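Local coordinates for protein thymidylate synthase thyX (Helicobacter pylori, PDB 3N3Y) that probably catalyses the reductive methylation of dUMP to dTMP with methylenetetrahydrofolate as methyl donor, using FAD and NADPH, as a homotetrameric flavoprotein, at residues P18-W30 / D43-H56. Sequence-based numbering, arbitrary orientation.
With FAD (flavin-adenine dinucleotide), chain K.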
# COMPACT_ATOMS: atom_id res chain seq x y z
N PRO A 18 -21.96 4.16 -5.01
CA PRO A 18 -22.79 4.17 -6.22
C PRO A 18 -21.90 3.95 -7.43
O PRO A 18 -20.81 4.52 -7.46
CB PRO A 18 -23.36 5.60 -6.23
CG PRO A 18 -23.37 6.02 -4.82
CD PRO A 18 -22.19 5.33 -4.15
N LEU A 19 -22.34 3.14 -8.38
CA LEU A 19 -21.57 2.86 -9.60
C LEU A 19 -21.17 4.11 -10.41
O LEU A 19 -20.14 4.12 -11.07
CB LEU A 19 -22.36 1.94 -10.53
CG LEU A 19 -22.20 0.42 -10.43
CD1 LEU A 19 -23.04 -0.24 -11.51
CD2 LEU A 19 -20.75 0.02 -10.56
N ASP A 20 -22.01 5.13 -10.40
CA ASP A 20 -21.73 6.31 -11.22
C ASP A 20 -20.40 6.95 -10.82
O ASP A 20 -19.74 7.55 -11.65
CB ASP A 20 -22.86 7.33 -11.11
CG ASP A 20 -23.08 7.80 -9.67
OD1 ASP A 20 -22.55 8.88 -9.31
OD2 ASP A 20 -23.76 7.07 -8.91
N ILE A 21 -20.02 6.81 -9.55
CA ILE A 21 -18.71 7.30 -9.13
C ILE A 21 -17.63 6.72 -10.05
O ILE A 21 -16.73 7.44 -10.49
CB ILE A 21 -18.39 6.95 -7.67
CG1 ILE A 21 -19.35 7.68 -6.73
CG2 ILE A 21 -16.96 7.32 -7.34
CD1 ILE A 21 -19.59 9.11 -7.14
N ALA A 22 -17.74 5.43 -10.34
CA ALA A 22 -16.78 4.77 -11.20
C ALA A 22 -16.83 5.30 -12.63
O ALA A 22 -15.80 5.66 -13.18
CB ALA A 22 -16.98 3.27 -11.18
N SER A 23 -18.02 5.35 -13.23
CA SER A 23 -18.11 5.80 -14.63
C SER A 23 -17.72 7.28 -14.84
O SER A 23 -17.09 7.62 -15.83
CB SER A 23 -19.48 5.49 -15.26
OG SER A 23 -20.55 6.03 -14.50
N GLN A 24 -18.07 8.15 -13.90
CA GLN A 24 -17.59 9.53 -13.96
C GLN A 24 -16.06 9.57 -13.91
O GLN A 24 -15.43 10.37 -14.60
CB GLN A 24 -18.19 10.35 -12.82
CG GLN A 24 -19.71 10.53 -12.90
CD GLN A 24 -20.32 11.04 -11.58
OE1 GLN A 24 -19.74 10.88 -10.51
NE2 GLN A 24 -21.50 11.65 -11.67
N ALA A 25 -15.45 8.69 -13.11
CA ALA A 25 -14.00 8.63 -13.00
C ALA A 25 -13.36 8.20 -14.32
O ALA A 25 -12.31 8.71 -14.72
CB ALA A 25 -13.57 7.68 -11.87
N ILE A 26 -13.97 7.23 -14.98
CA ILE A 26 -13.42 6.71 -16.21
C ILE A 26 -13.47 7.77 -17.33
O ILE A 26 -12.53 7.92 -18.11
CB ILE A 26 -14.17 5.43 -16.65
CG1 ILE A 26 -13.98 4.35 -15.57
CG2 ILE A 26 -13.66 4.96 -18.01
CD1 ILE A 26 -14.84 3.12 -15.75
N ARG A 27 -14.58 8.50 -17.37
CA ARG A 27 -14.79 9.49 -18.41
C ARG A 27 -13.90 10.70 -18.19
O ARG A 27 -13.56 11.40 -19.15
CB ARG A 27 -16.28 9.87 -18.49
CG ARG A 27 -17.18 8.67 -18.74
CD ARG A 27 -18.40 8.99 -19.58
NE ARG A 27 -18.28 8.35 -20.89
CZ ARG A 27 -19.03 7.34 -21.29
NH1 ARG A 27 -19.99 6.86 -20.51
NH2 ARG A 27 -18.84 6.81 -22.49
N THR A 28 -13.51 10.94 -16.94
CA THR A 28 -12.61 12.03 -16.62
C THR A 28 -11.28 11.90 -17.36
O THR A 28 -10.69 12.90 -17.76
CB THR A 28 -12.32 12.13 -15.11
OG1 THR A 28 -13.48 12.63 -14.42
CG2 THR A 28 -11.18 13.09 -14.87
N CYS A 29 -10.81 10.67 -17.55
CA CYS A 29 -9.49 10.44 -18.13
C CYS A 29 -9.41 10.92 -19.57
O CYS A 29 -8.45 11.58 -19.94
CB CYS A 29 -9.10 8.96 -18.05
SG CYS A 29 -8.93 8.32 -16.36
N TRP A 30 -10.42 10.59 -20.37
CA TRP A 30 -10.46 10.98 -21.77
C TRP A 30 -11.48 12.08 -22.01
O TRP A 30 -11.74 12.44 -23.15
CB TRP A 30 -10.78 9.79 -22.66
CG TRP A 30 -9.80 8.69 -22.53
CD1 TRP A 30 -8.60 8.58 -23.17
CD2 TRP A 30 -9.93 7.53 -21.69
NE1 TRP A 30 -7.96 7.42 -22.78
CE2 TRP A 30 -8.76 6.75 -21.88
CE3 TRP A 30 -10.92 7.06 -20.81
CZ2 TRP A 30 -8.55 5.54 -21.21
CZ3 TRP A 30 -10.70 5.86 -20.15
CH2 TRP A 30 -9.53 5.11 -20.36
N ASP A 43 -23.23 3.54 -19.46
CA ASP A 43 -22.30 3.89 -18.39
C ASP A 43 -21.88 2.64 -17.61
O ASP A 43 -20.70 2.47 -17.30
CB ASP A 43 -22.90 4.97 -17.46
CG ASP A 43 -22.82 6.38 -18.07
OD1 ASP A 43 -22.10 6.55 -19.08
OD2 ASP A 43 -23.47 7.31 -17.54
N LYS A 44 -22.85 1.76 -17.30
CA LYS A 44 -22.54 0.50 -16.61
C LYS A 44 -21.61 -0.34 -17.46
O LYS A 44 -20.67 -0.96 -16.96
CB LYS A 44 -23.80 -0.32 -16.32
CG LYS A 44 -24.66 0.15 -15.16
CD LYS A 44 -25.85 -0.79 -14.98
CE LYS A 44 -26.52 -1.08 -16.33
NZ LYS A 44 -27.69 -2.00 -16.25
N GLU A 45 -21.88 -0.37 -18.76
CA GLU A 45 -21.07 -1.16 -19.67
C GLU A 45 -19.63 -0.69 -19.65
O GLU A 45 -18.71 -1.50 -19.71
CB GLU A 45 -21.63 -1.06 -21.09
CG GLU A 45 -20.62 -1.35 -22.17
CD GLU A 45 -20.12 -2.79 -22.14
OE1 GLU A 45 -20.48 -3.54 -21.19
OE2 GLU A 45 -19.36 -3.17 -23.06
N LEU A 46 -19.45 0.62 -19.55
CA LEU A 46 -18.12 1.24 -19.57
C LEU A 46 -17.24 0.81 -18.39
O LEU A 46 -16.05 0.54 -18.55
CB LEU A 46 -18.24 2.77 -19.63
CG LEU A 46 -16.94 3.57 -19.48
CD1 LEU A 46 -16.09 3.50 -20.75
CD2 LEU A 46 -17.25 5.00 -19.13
N ILE A 47 -17.84 0.75 -17.20
CA ILE A 47 -17.11 0.37 -16.00
C ILE A 47 -16.53 -1.02 -16.18
O ILE A 47 -15.37 -1.29 -15.85
CB ILE A 47 -18.01 0.41 -14.76
CG1 ILE A 47 -18.56 1.82 -14.55
CG2 ILE A 47 -17.24 -0.06 -13.54
CD1 ILE A 47 -19.57 1.94 -13.43
N HIS A 48 -17.34 -1.91 -16.75
CA HIS A 48 -16.95 -3.29 -16.93
C HIS A 48 -15.84 -3.45 -17.96
O HIS A 48 -14.87 -4.17 -17.73
CB HIS A 48 -18.17 -4.12 -17.32
CG HIS A 48 -17.88 -5.58 -17.44
ND1 HIS A 48 -17.95 -6.45 -16.37
CD2 HIS A 48 -17.51 -6.34 -18.51
CE1 HIS A 48 -17.64 -7.67 -16.77
NE2 HIS A 48 -17.37 -7.63 -18.06
N ARG A 49 -15.97 -2.79 -19.10
CA ARG A 49 -15.02 -2.97 -20.18
C ARG A 49 -13.65 -2.36 -19.89
O ARG A 49 -12.62 -3.00 -20.11
CB ARG A 49 -15.57 -2.45 -21.51
CG ARG A 49 -14.52 -2.42 -22.62
CD ARG A 49 -15.12 -2.03 -23.97
NE ARG A 49 -16.21 -1.07 -23.82
CZ ARG A 49 -16.05 0.25 -23.77
NH1 ARG A 49 -14.83 0.79 -23.85
NH2 ARG A 49 -17.12 1.03 -23.62
N VAL A 50 -13.64 -1.12 -19.41
CA VAL A 50 -12.39 -0.43 -19.06
C VAL A 50 -11.78 -0.97 -17.75
O VAL A 50 -10.58 -1.20 -17.65
CB VAL A 50 -12.57 1.12 -18.96
CG1 VAL A 50 -11.27 1.80 -18.59
CG2 VAL A 50 -13.10 1.69 -20.27
N GLY A 51 -12.63 -1.15 -16.74
CA GLY A 51 -12.19 -1.72 -15.48
C GLY A 51 -11.41 -3.02 -15.62
O GLY A 51 -10.64 -3.38 -14.74
N ASN A 52 -11.59 -3.72 -16.74
CA ASN A 52 -10.93 -5.01 -16.95
C ASN A 52 -9.76 -4.99 -17.93
O ASN A 52 -9.16 -6.02 -18.21
CB ASN A 52 -11.95 -6.08 -17.35
CG ASN A 52 -12.94 -6.39 -16.23
OD1 ASN A 52 -12.75 -6.00 -15.07
ND2 ASN A 52 -14.01 -7.10 -16.57
N ILE A 53 -9.45 -3.81 -18.48
CA ILE A 53 -8.16 -3.63 -19.15
C ILE A 53 -7.18 -3.42 -18.02
O ILE A 53 -7.39 -2.54 -17.18
CB ILE A 53 -8.11 -2.37 -20.03
CG1 ILE A 53 -9.34 -2.27 -20.94
CG2 ILE A 53 -6.83 -2.36 -20.85
CD1 ILE A 53 -9.61 -3.53 -21.76
N PHE A 54 -6.10 -4.21 -17.98
CA PHE A 54 -5.22 -4.13 -16.82
C PHE A 54 -4.69 -2.72 -16.56
O PHE A 54 -4.75 -2.24 -15.42
CB PHE A 54 -4.06 -5.12 -16.84
CG PHE A 54 -3.25 -5.06 -15.57
CD1 PHE A 54 -3.76 -5.60 -14.38
CD2 PHE A 54 -2.03 -4.40 -15.53
CE1 PHE A 54 -3.04 -5.51 -13.19
CE2 PHE A 54 -1.29 -4.30 -14.34
CZ PHE A 54 -1.80 -4.86 -13.17
N ARG A 55 -4.18 -2.06 -17.59
CA ARG A 55 -3.58 -0.74 -17.41
C ARG A 55 -4.57 0.25 -16.81
O ARG A 55 -4.17 1.26 -16.25
CB ARG A 55 -3.02 -0.20 -18.73
CG ARG A 55 -4.06 0.35 -19.71
CD ARG A 55 -3.38 0.97 -20.93
NE ARG A 55 -2.43 0.03 -21.50
CZ ARG A 55 -2.74 -0.89 -22.41
NH1 ARG A 55 -3.99 -0.99 -22.85
NH2 ARG A 55 -1.81 -1.72 -22.87
N HIS A 56 -5.87 -0.05 -16.90
CA HIS A 56 -6.88 0.88 -16.44
C HIS A 56 -7.72 0.38 -15.26
O HIS A 56 -8.74 0.99 -14.92
CB HIS A 56 -7.80 1.31 -17.59
CG HIS A 56 -7.09 2.00 -18.72
ND1 HIS A 56 -6.24 3.06 -18.53
CD2 HIS A 56 -7.14 1.79 -20.06
CE1 HIS A 56 -5.78 3.48 -19.70
NE2 HIS A 56 -6.31 2.72 -20.65
PA FAD K . 1.01 0.44 -8.50
O1A FAD K . 2.52 0.41 -8.31
O2A FAD K . 0.37 1.72 -8.02
O5B FAD K . 0.36 -0.79 -7.73
C5B FAD K . 0.92 -2.08 -7.86
C4B FAD K . -0.21 -3.07 -7.66
O4B FAD K . -0.71 -2.92 -6.35
C3B FAD K . -1.38 -2.78 -8.60
O3B FAD K . -1.27 -3.50 -9.81
C2B FAD K . -2.59 -3.16 -7.78
O2B FAD K . -2.78 -4.55 -7.86
C1B FAD K . -2.13 -2.92 -6.36
N9A FAD K . -2.62 -1.68 -5.75
C8A FAD K . -1.88 -0.58 -5.37
N7A FAD K . -2.72 0.32 -4.81
C5A FAD K . -3.98 -0.19 -4.84
C6A FAD K . -5.21 0.31 -4.42
N6A FAD K . -5.27 1.41 -3.68
N1A FAD K . -6.34 -0.47 -4.58
C2A FAD K . -6.25 -1.71 -5.17
N3A FAD K . -5.04 -2.19 -5.60
C4A FAD K . -3.93 -1.44 -5.42
N1 FAD K . -3.93 7.12 -15.19
C2 FAD K . -4.89 8.11 -15.30
O2 FAD K . -5.33 8.66 -14.31
N3 FAD K . -5.36 8.50 -16.54
C4 FAD K . -4.88 7.90 -17.68
O4 FAD K . -5.32 8.26 -18.76
C4X FAD K . -3.91 6.90 -17.59
N5 FAD K . -3.43 6.30 -18.74
C5X FAD K . -2.45 5.32 -18.62
C6 FAD K . -1.96 4.72 -19.77
C7 FAD K . -0.99 3.73 -19.68
C7M FAD K . -0.46 3.09 -20.93
C8 FAD K . -0.51 3.34 -18.42
C8M FAD K . 0.54 2.27 -18.32
C9 FAD K . -1.00 3.94 -17.26
C9A FAD K . -1.98 4.93 -17.36
N10 FAD K . -2.47 5.53 -16.21
C10 FAD K . -3.44 6.52 -16.33
C1' FAD K . -1.96 5.17 -14.84
C2' FAD K . -2.54 3.89 -14.26
O2' FAD K . -3.95 4.02 -14.12
C3' FAD K . -1.91 3.57 -12.90
O3' FAD K . -2.20 4.57 -11.94
C4' FAD K . -0.40 3.37 -12.97
O4' FAD K . -0.10 2.61 -14.11
C5' FAD K . 0.07 2.52 -11.81
O5' FAD K . -0.41 1.21 -12.04
P FAD K . -0.66 0.18 -10.83
O1P FAD K . -0.95 -1.21 -11.36
O2P FAD K . -1.78 0.70 -9.97
O3P FAD K . 0.76 0.12 -10.07
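Helices 20-30 and 43-51 pack with their axes 8.9 Å apart and crossed at 66°, and the backbones come nearest at Ser23 and Ile47. The Ile47 side chain fills this crossing: with CG1 anti to the carbonyl carbon, CD1 reaches back to the early part of segment 18-30, 3.6 Å from Leu19 CD2 and 3.7 Å from Ala22 CB. One turn beyond Ser23, Ile26 meets Leu46, the two running side by side in opposed senses, Ile26 CG2 lying 3.8 Å from Leu46 CD2 and also touching Val50 CG1. That same Leu46 methyl covers one face of the Arg27 guanidinium, while NH1 makes a 2.6 Å salt bridge with Asp43 OD1 at the group's edge. This single close N-O pair joins planes turned 53° apart, not a flat two-pronged pairing. Further hydrogen bonds link Arg27 NE with Ser32 OG, and Asp43 OD2 with Ser36 OG and Gly39 N. Near the flavin, Trp30 turns its edge to the face of His56 in a T-shaped stack (planes at 85°), with CZ2 3.6 Å from His56 NE2. Arg55 CG covers the other His56 face, and FAD N5 lies at the imidazole edge, 3.8 Å from CE1. The contact thus joins two parts of the FAD pocket, Cys29 on helix 20-30 and Phe54 to His56 after helix 43-51; Leu63, just before strand 64-73, backs Ala22, Arg173 of helix 172-182 meets Phe54, and Tyr95 of a second subunit packs on Trp30.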